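Local coordinates for protein botulinum neurotoxin type C1 (Clostridium botulinum, PDB 3R4S) that binds two ganglioside molecules on nerve cells through the receptor-binding part of its heavy chain, on which entry of the neurotoxin into the cell depends, at residues L51-E56 with D204-W209; I271-R276 with N402-T407; D337-G342 with V408-Y413. All blocks are in the same frame, centred on the assembly; numbering follows the deposited sequence.

Contact 1 of 3, residues L51-E56 with D204-W209; sequences LGSSGE and DNINMW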
loop_
_atom_site.group_PDB
_atom_site.type_symbol
_atom_site.label_atom_id
_atom_site.label_comp_id
_atom_site.label_asym_id
_atom_site.label_seq_id
_atom_site.Cartn_x
_atom_site.Cartn_y
_atom_site.Cartn_z
ATOM N N LEU A 51 11.422 11.997 -3.393
ATOM C CA LEU A 51 12.040 12.597 -4.573
ATOM C C LEU A 51 11.017 12.845 -5.677
ATOM O O LEU A 51 10.014 12.145 -5.776
ATOM C CB LEU A 51 13.140 11.694 -5.125
ATOM C CG LEU A 51 14.251 11.252 -4.182
ATOM C CD1 LEU A 51 15.234 10.378 -4.944
ATOM C CD2 LEU A 51 14.959 12.451 -3.544
ATOM N N GLY A 52 11.283 13.843 -6.513
ATOM C CA GLY A 52 10.422 14.161 -7.632
ATOM C C GLY A 52 11.188 14.042 -8.932
ATOM O O GLY A 52 12.419 14.030 -8.930
ATOM N N SER A 53 10.465 13.954 -10.042
ATOM C CA SER A 53 11.092 13.725 -11.345
ATOM C C SER A 53 11.316 14.987 -12.182
ATOM O O SER A 53 12.105 14.969 -13.120
ATOM C CB SER A 53 10.269 12.733 -12.172
ATOM O OG SER A 53 9.019 13.290 -12.529
ATOM N N SER A 54 10.623 16.074 -11.869
ATOM C CA SER A 54 10.690 17.237 -12.748
ATOM C C SER A 54 11.642 18.343 -12.277
ATOM O O SER A 54 11.733 18.649 -11.089
ATOM C CB SER A 54 9.288 17.792 -13.019
ATOM O OG SER A 54 8.709 18.307 -11.834
ATOM N N GLY A 55 12.362 18.925 -13.232
ATOM C CA GLY A 55 13.214 20.071 -12.965
ATOM C C GLY A 55 14.668 19.687 -12.837
ATOM O O GLY A 55 14.989 18.516 -12.632
ATOM N N GLU A 56 15.555 20.667 -12.959
ATOM C CA GLU A 56 16.981 20.406 -12.796
ATOM C C GLU A 56 17.321 20.290 -11.318
ATOM O O GLU A 56 18.307 19.643 -10.945
ATOM C CB GLU A 56 17.830 21.502 -13.455
ATOM C CG GLU A 56 17.898 21.418 -14.976
ATOM C CD GLU A 56 18.838 22.454 -15.582
ATOM O OE1 GLU A 56 19.405 22.181 -16.666
ATOM O OE2 GLU A 56 19.012 23.537 -14.975
ATOM N N ASP A 204 3.757 13.829 -16.923
ATOM C CA ASP A 204 3.510 14.320 -15.571
ATOM C C ASP A 204 4.681 14.022 -14.638
ATOM O O ASP A 204 5.328 12.986 -14.751
ATOM C CB ASP A 204 2.239 13.682 -14.995
ATOM C CG ASP A 204 1.006 13.944 -15.850
ATOM O OD1 ASP A 204 0.989 14.946 -16.599
ATOM O OD2 ASP A 204 0.046 13.146 -15.761
ATOM N N ASN A 205 4.947 14.938 -13.714
ATOM C CA ASN A 205 5.879 14.666 -12.630
ATOM C C ASN A 205 5.396 13.431 -11.863
ATOM O O ASN A 205 4.189 13.214 -11.707
ATOM C CB ASN A 205 5.989 15.893 -11.710
ATOM C CG ASN A 205 6.767 15.614 -10.406
ATOM O OD1 ASN A 205 7.992 15.782 -10.339
ATOM N ND2 ASN A 205 6.041 15.227 -9.358
ATOM N N ILE A 206 6.335 12.595 -11.436
ATOM C CA ILE A 206 6.020 11.558 -10.467
ATOM C C ILE A 206 6.838 11.800 -9.220
ATOM O O ILE A 206 7.882 12.448 -9.267
ATOM C CB ILE A 206 6.304 10.132 -10.988
ATOM C CG1 ILE A 206 7.774 9.973 -11.363
ATOM C CG2 ILE A 206 5.383 9.781 -12.159
ATOM C CD1 ILE A 206 8.161 8.529 -11.696
ATOM N N ASN A 207 6.352 11.292 -8.100
ATOM C CA ASN A 207 7.137 11.279 -6.874
ATOM C C ASN A 207 7.514 9.854 -6.518
ATOM O O ASN A 207 6.799 8.906 -6.847
ATOM C CB ASN A 207 6.356 11.884 -5.706
ATOM C CG ASN A 207 6.167 13.374 -5.837
ATOM O OD1 ASN A 207 5.049 13.881 -5.731
ATOM N ND2 ASN A 207 7.256 14.089 -6.066
ATOM N N MET A 208 8.636 9.705 -5.831
ATOM C CA MET A 208 9.000 8.417 -5.279
ATOM C C MET A 208 9.358 8.621 -3.816
ATOM O O MET A 208 10.084 9.557 -3.475
ATOM C CB MET A 208 10.175 7.814 -6.055
ATOM C CG MET A 208 10.763 6.557 -5.419
ATOM S SD MET A 208 12.179 5.895 -6.343
ATOM C CE MET A 208 13.473 7.072 -5.920
ATOM N N TRP A 209 8.838 7.758 -2.955
ATOM C CA TRP A 209 9.199 7.766 -1.549
ATOM C C TRP A 209 9.975 6.499 -1.271
ATOM O O TRP A 209 9.653 5.437 -1.821
ATOM C CB TRP A 209 7.959 7.753 -0.659
ATOM C CG TRP A 209 7.093 8.961 -0.718
ATOM C CD1 TRP A 209 7.038 9.980 0.197
ATOM C CD2 TRP A 209 6.103 9.260 -1.707
ATOM N NE1 TRP A 209 6.083 10.897 -0.172
ATOM C CE2 TRP A 209 5.495 10.481 -1.338
ATOM C CE3 TRP A 209 5.677 8.619 -2.873
ATOM C CZ2 TRP A 209 4.485 11.079 -2.098
ATOM C CZ3 TRP A 209 4.668 9.211 -3.628
ATOM C CH2 TRP A 209 4.084 10.430 -3.231
#
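Two antiparallel strands of the concanavalin-like jelly roll in the N-terminal receptor-binding half part company here, the end of strand 49-52 lying beside the start of strand 207-216. Leu51 and Met208 form a hydrogen-bonded pair closed by two straight bonds: Leu51 N gives to Met208 O over 2.8 Å, at 174°, and Met208 N returns a bond to Leu51 O. Their side chains run side by side in the same direction, and the Met208 chain, bent at chi3, sets its CE 3.9 Å from Leu51 CD1; Phe188 and Ile190 of strand 185-192 pack against this buried face. Gly52 and Asn207 form the next, non-hydrogen-bonded pair, where Asn207 ND2 folds over the glycine and reaches Leu51 O by a weak bond. Beyond it side chains take over most of the pairing, with a weak bond from Ser53 N to Ile206 O remaining. Ser53 holds OG between its own N and carbonyl carbon (chi1 67°), and there the hydroxyl takes the place of a strand carbonyl, accepting Ile206 N at 3.0 Å. Asn205 CG stands anti to its backbone N (chi1 170°), which brings OD1 to the backbone at Ser53 and Ser54. That oxygen is gripped twice by one serine: Ser54 N approaches in the carbonyl plane at 3.1 Å, whereas Ser54 OG, 3.0 Å from Asn205 OD1, comes from above that plane.

Contact 2 of 3, residues I271-R276 with N402-T407; sequences IVFNTR and NYLVPT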
loop_
_atom_site.group_PDB
_atom_site.type_symbol
_atom_site.label_atom_id
_atom_site.label_comp_id
_atom_site.label_asym_id
_atom_site.label_seq_id
_atom_site.Cartn_x
_atom_site.Cartn_y
_atom_site.Cartn_z
ATOM N N ILE A 271 -27.495 3.717 1.523
ATOM C CA ILE A 271 -26.258 3.780 0.741
ATOM C C ILE A 271 -26.328 2.793 -0.404
ATOM O O ILE A 271 -26.799 1.662 -0.237
ATOM C CB ILE A 271 -25.024 3.477 1.593
ATOM C CG1 ILE A 271 -24.889 4.529 2.691
ATOM C CG2 ILE A 271 -23.775 3.447 0.715
ATOM C CD1 ILE A 271 -23.781 4.240 3.677
ATOM N N VAL A 272 -25.885 3.236 -1.574
ATOM C CA VAL A 272 -25.858 2.384 -2.756
ATOM C C VAL A 272 -24.542 2.585 -3.488
ATOM O O VAL A 272 -23.898 3.623 -3.345
ATOM C CB VAL A 272 -27.027 2.707 -3.723
ATOM C CG1 VAL A 272 -28.358 2.575 -3.001
ATOM C CG2 VAL A 272 -26.871 4.115 -4.303
ATOM N N PHE A 273 -24.147 1.596 -4.276
ATOM C CA PHE A 273 -22.910 1.692 -5.029
ATOM C C PHE A 273 -23.182 1.896 -6.510
ATOM O O PHE A 273 -23.884 1.104 -7.139
ATOM C CB PHE A 273 -22.045 0.447 -4.798
ATOM C CG PHE A 273 -21.496 0.344 -3.401
ATOM C CD1 PHE A 273 -20.303 0.960 -3.062
ATOM C CD2 PHE A 273 -22.177 -0.364 -2.429
ATOM C CE1 PHE A 273 -19.796 0.869 -1.769
ATOM C CE2 PHE A 273 -21.679 -0.461 -1.130
ATOM C CZ PHE A 273 -20.488 0.157 -0.802
ATOM N N ASN A 274 -22.616 2.966 -7.059
ATOM C CA ASN A 274 -22.776 3.294 -8.473
ATOM C C ASN A 274 -21.474 3.114 -9.240
ATOM O O ASN A 274 -20.391 3.346 -8.702
ATOM C CB ASN A 274 -23.237 4.750 -8.631
ATOM C CG ASN A 274 -24.669 4.976 -8.161
ATOM O OD1 ASN A 274 -25.408 4.033 -7.874
ATOM N ND2 ASN A 274 -25.063 6.241 -8.083
ATOM N N THR A 275 -21.585 2.730 -10.508
ATOM C CA THR A 275 -20.423 2.561 -11.368
ATOM C C THR A 275 -19.680 3.886 -11.614
ATOM O O THR A 275 -20.293 4.895 -11.962
ATOM C CB THR A 275 -20.834 1.916 -12.693
ATOM O OG1 THR A 275 -21.392 0.624 -12.420
ATOM C CG2 THR A 275 -19.639 1.760 -13.614
ATOM N N ARG A 276 -18.363 3.876 -11.399
ATOM C CA ARG A 276 -17.514 5.048 -11.612
ATOM C C ARG A 276 -17.518 5.481 -13.071
ATOM O O ARG A 276 -17.512 4.648 -13.978
ATOM C CB ARG A 276 -16.062 4.740 -11.204
ATOM C CG ARG A 276 -15.838 4.646 -9.701
ATOM C CD ARG A 276 -14.397 4.202 -9.307
ATOM N NE ARG A 276 -14.410 3.855 -7.890
ATOM C CZ ARG A 276 -14.464 4.753 -6.911
ATOM N NH1 ARG A 276 -14.450 6.051 -7.193
ATOM N NH2 ARG A 276 -14.522 4.358 -5.648
ATOM N N ASN A 402 -33.293 -3.615 -7.913
ATOM C CA ASN A 402 -32.021 -4.091 -7.404
ATOM C C ASN A 402 -31.004 -2.962 -7.224
ATOM O O ASN A 402 -30.779 -2.171 -8.139
ATOM C CB ASN A 402 -31.450 -5.153 -8.342
ATOM C CG ASN A 402 -32.026 -6.525 -8.077
ATOM O OD1 ASN A 402 -32.385 -6.849 -6.946
ATOM N ND2 ASN A 402 -32.107 -7.347 -9.118
ATOM N N TYR A 403 -30.413 -2.889 -6.033
ATOM C CA TYR A 403 -29.305 -1.977 -5.772
ATOM C C TYR A 403 -28.160 -2.737 -5.119
ATOM O O TYR A 403 -28.382 -3.688 -4.371
ATOM C CB TYR A 403 -29.732 -0.834 -4.844
ATOM C CG TYR A 403 -30.824 0.061 -5.396
ATOM C CD1 TYR A 403 -30.512 1.201 -6.131
ATOM C CD2 TYR A 403 -32.164 -0.231 -5.178
ATOM C CE1 TYR A 403 -31.506 2.027 -6.639
ATOM C CE2 TYR A 403 -33.166 0.585 -5.675
ATOM C CZ TYR A 403 -32.833 1.708 -6.407
ATOM O OH TYR A 403 -33.816 2.519 -6.917
ATOM N N LEU A 404 -26.935 -2.302 -5.401
ATOM C CA LEU A 404 -25.752 -2.842 -4.737
ATOM C C LEU A 404 -25.534 -2.009 -3.482
ATOM O O LEU A 404 -25.301 -0.806 -3.577
ATOM C CB LEU A 404 -24.538 -2.759 -5.672
ATOM C CG LEU A 404 -23.214 -3.384 -5.201
ATOM C CD1 LEU A 404 -23.381 -4.870 -4.915
ATOM C CD2 LEU A 404 -22.146 -3.168 -6.253
ATOM N N VAL A 405 -25.618 -2.642 -2.312
ATOM C CA VAL A 405 -25.653 -1.918 -1.044
ATOM C C VAL A 405 -24.706 -2.540 -0.019
ATOM O O VAL A 405 -24.446 -3.741 -0.076
ATOM C CB VAL A 405 -27.080 -1.927 -0.445
ATOM C CG1 VAL A 405 -28.062 -1.290 -1.420
ATOM C CG2 VAL A 405 -27.529 -3.359 -0.105
ATOM N N PRO A 406 -24.185 -1.725 0.922
ATOM C CA PRO A 406 -23.397 -2.324 1.999
ATOM C C PRO A 406 -24.321 -3.027 2.975
ATOM O O PRO A 406 -25.467 -2.593 3.184
ATOM C CB PRO A 406 -22.726 -1.111 2.659
ATOM C CG PRO A 406 -23.701 -0.000 2.464
ATOM C CD PRO A 406 -24.347 -0.266 1.100
ATOM N N THR A 407 -23.846 -4.119 3.559
ATOM C CA THR A 407 -24.664 -4.897 4.488
ATOM C C THR A 407 -23.874 -5.334 5.708
ATOM O O THR A 407 -22.631 -5.276 5.724
ATOM C CB THR A 407 -25.181 -6.199 3.842
ATOM O OG1 THR A 407 -24.060 -7.016 3.462
ATOM C CG2 THR A 407 -26.049 -5.906 2.609
HETATM O O HOH W 1 -26.607 0.066 -6.974
#
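Strand 270-275, one arm of a two-stranded hairpin in the C-terminal receptor-binding half, is laid obliquely across strand 401-409 of the large sheet. The axes of segments 271-275 and 402-407 pass 4.7 Å apart, at 121°, so the backbones meet at a crossing and do not run on as a ladder. One direct bond marks the crossing: Phe273 N gives to Leu404 O over 2.8 Å, nearly along the C=O axis. Beside it a water stands in for a second rung, donating to Phe273 O and accepting from Leu404 N.

The Phe273 side chain leans over the other strand with CG anti to its carbonyl carbon (chi1 -68°). The ring meets that backbone with its edge: Leu404 O and the carbonyl carbon of Val405 lie near its plane, and Phe273 CE2 comes 3.5 Å from Pro406 CD. In this trefoil-type domain the buried crossing joins the hairpin to the barrel-like sheet, with Ile387 of strand 381-392 and Met264 of the hairpin's other arm also packing on Phe273. Pro406 is held from a second direction by Ile271, whose CG2 lies 3.8 Å from Pro406 CD, the two side chains crossing at about a right angle. On the other flank Val272 CG1 touches Tyr403 CD1 at 4.0 Å and lies 4.2 Å from Val405 CG1. Val272 and Tyr403 point the same way, side by side, and the phenol reaches on to Asp397, to which Tyr403 OH is hydrogen-bonded. Leu404, its CG anti to the backbone N (chi1 -175°), lays CD2 3.9 Å from Phe273 CB.

Contact 3 of 3, residues D337-G342 with V408-Y413; sequences DIYAIG and VKQGNY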
loop_
_atom_site.group_PDB
_atom_site.type_symbol
_atom_site.label_atom_id
_atom_site.label_comp_id
_atom_site.label_asym_id
_atom_site.label_seq_id
_atom_site.Cartn_x
_atom_site.Cartn_y
_atom_site.Cartn_z
ATOM N N ASP A 337 -30.468 -13.055 8.354
ATOM C CA ASP A 337 -29.462 -12.356 9.147
ATOM C C ASP A 337 -28.695 -11.288 8.367
ATOM O O ASP A 337 -27.644 -10.828 8.824
ATOM C CB ASP A 337 -28.485 -13.349 9.788
ATOM C CG ASP A 337 -29.168 -14.290 10.759
ATOM O OD1 ASP A 337 -29.856 -13.796 11.674
ATOM O OD2 ASP A 337 -29.021 -15.521 10.598
ATOM N N ILE A 338 -29.215 -10.905 7.200
ATOM C CA ILE A 338 -28.632 -9.827 6.404
ATOM C C ILE A 338 -29.350 -8.504 6.675
ATOM O O ILE A 338 -30.574 -8.434 6.573
ATOM C CB ILE A 338 -28.747 -10.111 4.899
ATOM C CG1 ILE A 338 -28.091 -11.442 4.534
ATOM C CG2 ILE A 338 -28.094 -8.984 4.098
ATOM C CD1 ILE A 338 -26.574 -11.419 4.694
ATOM N N TYR A 339 -28.597 -7.461 7.018
ATOM C CA TYR A 339 -29.179 -6.136 7.257
ATOM C C TYR A 339 -28.466 -5.079 6.437
ATOM O O TYR A 339 -27.244 -5.108 6.297
ATOM C CB TYR A 339 -29.091 -5.753 8.728
ATOM C CG TYR A 339 -29.714 -6.766 9.641
ATOM C CD1 TYR A 339 -31.019 -6.616 10.087
ATOM C CD2 TYR A 339 -29.001 -7.887 10.052
ATOM C CE1 TYR A 339 -31.597 -7.545 10.927
ATOM C CE2 TYR A 339 -29.568 -8.824 10.891
ATOM C CZ TYR A 339 -30.867 -8.647 11.325
ATOM O OH TYR A 339 -31.443 -9.577 12.157
ATOM N N ALA A 340 -29.232 -4.142 5.892
ATOM C CA ALA A 340 -28.650 -3.053 5.131
ATOM C C ALA A 340 -27.932 -2.083 6.062
ATOM O O ALA A 340 -28.358 -1.878 7.199
ATOM C CB ALA A 340 -29.742 -2.322 4.319
ATOM N N ILE A 341 -26.838 -1.498 5.577
ATOM C CA ILE A 341 -26.247 -0.337 6.229
ATOM C C ILE A 341 -26.775 0.910 5.534
ATOM O O ILE A 341 -26.688 1.043 4.315
ATOM C CB ILE A 341 -24.705 -0.358 6.178
ATOM C CG1 ILE A 341 -24.166 -1.556 6.978
ATOM C CG2 ILE A 341 -24.149 0.958 6.710
ATOM C CD1 ILE A 341 -22.656 -1.787 6.853
ATOM N N GLY A 342 -27.363 1.810 6.306
ATOM C CA GLY A 342 -27.903 3.024 5.732
ATOM C C GLY A 342 -27.431 4.225 6.509
ATOM O O GLY A 342 -26.420 4.153 7.224
ATOM N N VAL A 408 -24.611 -5.774 6.725
ATOM C CA VAL A 408 -24.055 -6.527 7.842
ATOM C C VAL A 408 -24.665 -7.920 7.800
ATOM O O VAL A 408 -25.883 -8.066 7.700
ATOM C CB VAL A 408 -24.390 -5.888 9.204
ATOM C CG1 VAL A 408 -23.895 -6.778 10.354
ATOM C CG2 VAL A 408 -23.793 -4.475 9.301
ATOM N N LYS A 409 -23.815 -8.936 7.837
ATOM C CA LYS A 409 -24.245 -10.316 7.985
ATOM C C LYS A 409 -24.051 -10.701 9.446
ATOM O O LYS A 409 -22.923 -10.721 9.942
ATOM C CB LYS A 409 -23.391 -11.224 7.093
ATOM C CG LYS A 409 -23.561 -12.722 7.343
ATOM C CD LYS A 409 -25.014 -13.135 7.219
ATOM C CE LYS A 409 -25.165 -14.652 7.089
ATOM N NZ LYS A 409 -24.660 -15.354 8.294
ATOM N N GLN A 410 -25.147 -10.982 10.143
ATOM C CA GLN A 410 -25.064 -11.475 11.512
ATOM C C GLN A 410 -25.248 -12.999 11.531
ATOM O O GLN A 410 -24.832 -13.686 10.588
ATOM C CB GLN A 410 -26.047 -10.734 12.432
ATOM C CG GLN A 410 -25.792 -9.224 12.473
ATOM C CD GLN A 410 -26.461 -8.521 13.641
ATOM O OE1 GLN A 410 -27.635 -8.746 13.936
ATOM N NE2 GLN A 410 -25.718 -7.651 14.301
ATOM N N GLY A 411 -25.856 -13.538 12.581
ATOM C CA GLY A 411 -25.885 -14.990 12.732
ATOM C C GLY A 411 -24.444 -15.489 12.775
ATOM O O GLY A 411 -23.568 -14.804 13.308
ATOM N N ASN A 412 -24.177 -16.656 12.202
ATOM C CA ASN A 412 -22.804 -17.149 12.153
ATOM C C ASN A 412 -21.985 -16.487 11.059
ATOM O O ASN A 412 -21.795 -17.050 9.987
ATOM C CB ASN A 412 -22.738 -18.672 11.985
ATOM C CG ASN A 412 -21.304 -19.177 11.941
ATOM O OD1 ASN A 412 -20.393 -18.496 12.413
ATOM N ND2 ASN A 412 -21.093 -20.352 11.354
ATOM N N TYR A 413 -21.484 -15.291 11.331
ATOM C CA TYR A 413 -20.772 -14.548 10.299
ATOM C C TYR A 413 -19.416 -15.166 9.967
ATOM O O TYR A 413 -18.823 -14.845 8.932
ATOM C CB TYR A 413 -20.612 -13.083 10.704
ATOM C CG TYR A 413 -19.796 -12.898 11.956
ATOM C CD1 TYR A 413 -18.411 -12.847 11.897
ATOM C CD2 TYR A 413 -20.408 -12.794 13.198
ATOM C CE1 TYR A 413 -17.653 -12.690 13.044
ATOM C CE2 TYR A 413 -19.648 -12.626 14.359
ATOM C CZ TYR A 413 -18.267 -12.585 14.264
ATOM O OH TYR A 413 -17.495 -12.432 15.386
HETATM O O HOH W 2 -27.285 -16.820 8.971
HETATM O O HOH W 3 -29.471 -10.856 13.830
#
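Tyr339 and Gln410 cross at about a right angle at the end of an antiparallel strand pair, the phenol ring and the amide plane turned 77° apart. Gln410 OE1 sits 3.6 Å from Tyr339 CE2, obliquely to the ring, and a water bridges the polar ends, donating to Gln410 OE1 and lying 2.9 Å from Tyr339 OH. Val408 is on the same face as Tyr339, with CG2 against Ile341 CG1 at 3.7 Å, again nearly at right angles. The other face carries Ile338 and Lys409, which cross obliquely and pack tightly: Ile338 CD1 lies only 3.4 Å from Lys409 CD. Bends at chi2 and chi4 (56° and 62°) curl the lysine back on its own segment, so that NZ donates to Gln410 O over 2.8 Å. A water accepts from that ammonium and donates to Asp337 OD2; the two opposite charges are not in contact, but their proximity probably favours the ionised forms. Between the two faces, the backbones of Tyr339 and Val408 form a hydrogen-bonded pair with bonds in both directions, and Gln410 N donates almost straight to Asp337 O. Gly411 then turns away with positive phi, passing the Asp337 carboxylate. Within the trefoil-type C-terminal domain, strand 338-345 lies between strands 317-323 and 401-409, Met323 touching Tyr339, Val408 and Gln410, while Lys409 bonds through its backbone to Ile384 on strand 381-392.

Contacts 2 and 3 follow one another along strand 401-409, their centres about 16 Å apart, and illustrate how a single strand can serve a crossing hairpin and a ladder in turn. Where they meet, Pro406 O lies 3.0 Å from Ile341 N, a probable hydrogen bond, and Thr407 CG2 packs on Ile338 CG2. Neither lines a sialic acid pocket directly, but the side chain of Val272 in contact 2 is about 8 Å from the bound N-acetyl-beta-neuraminic acid, and Tyr265, bonded to Val272 through the backbone, belongs to that pocket. Contact 1 lies in the N-terminal receptor-binding part, its centre about 37 Å from that of contact 2 and 46 Å from that of contact 3.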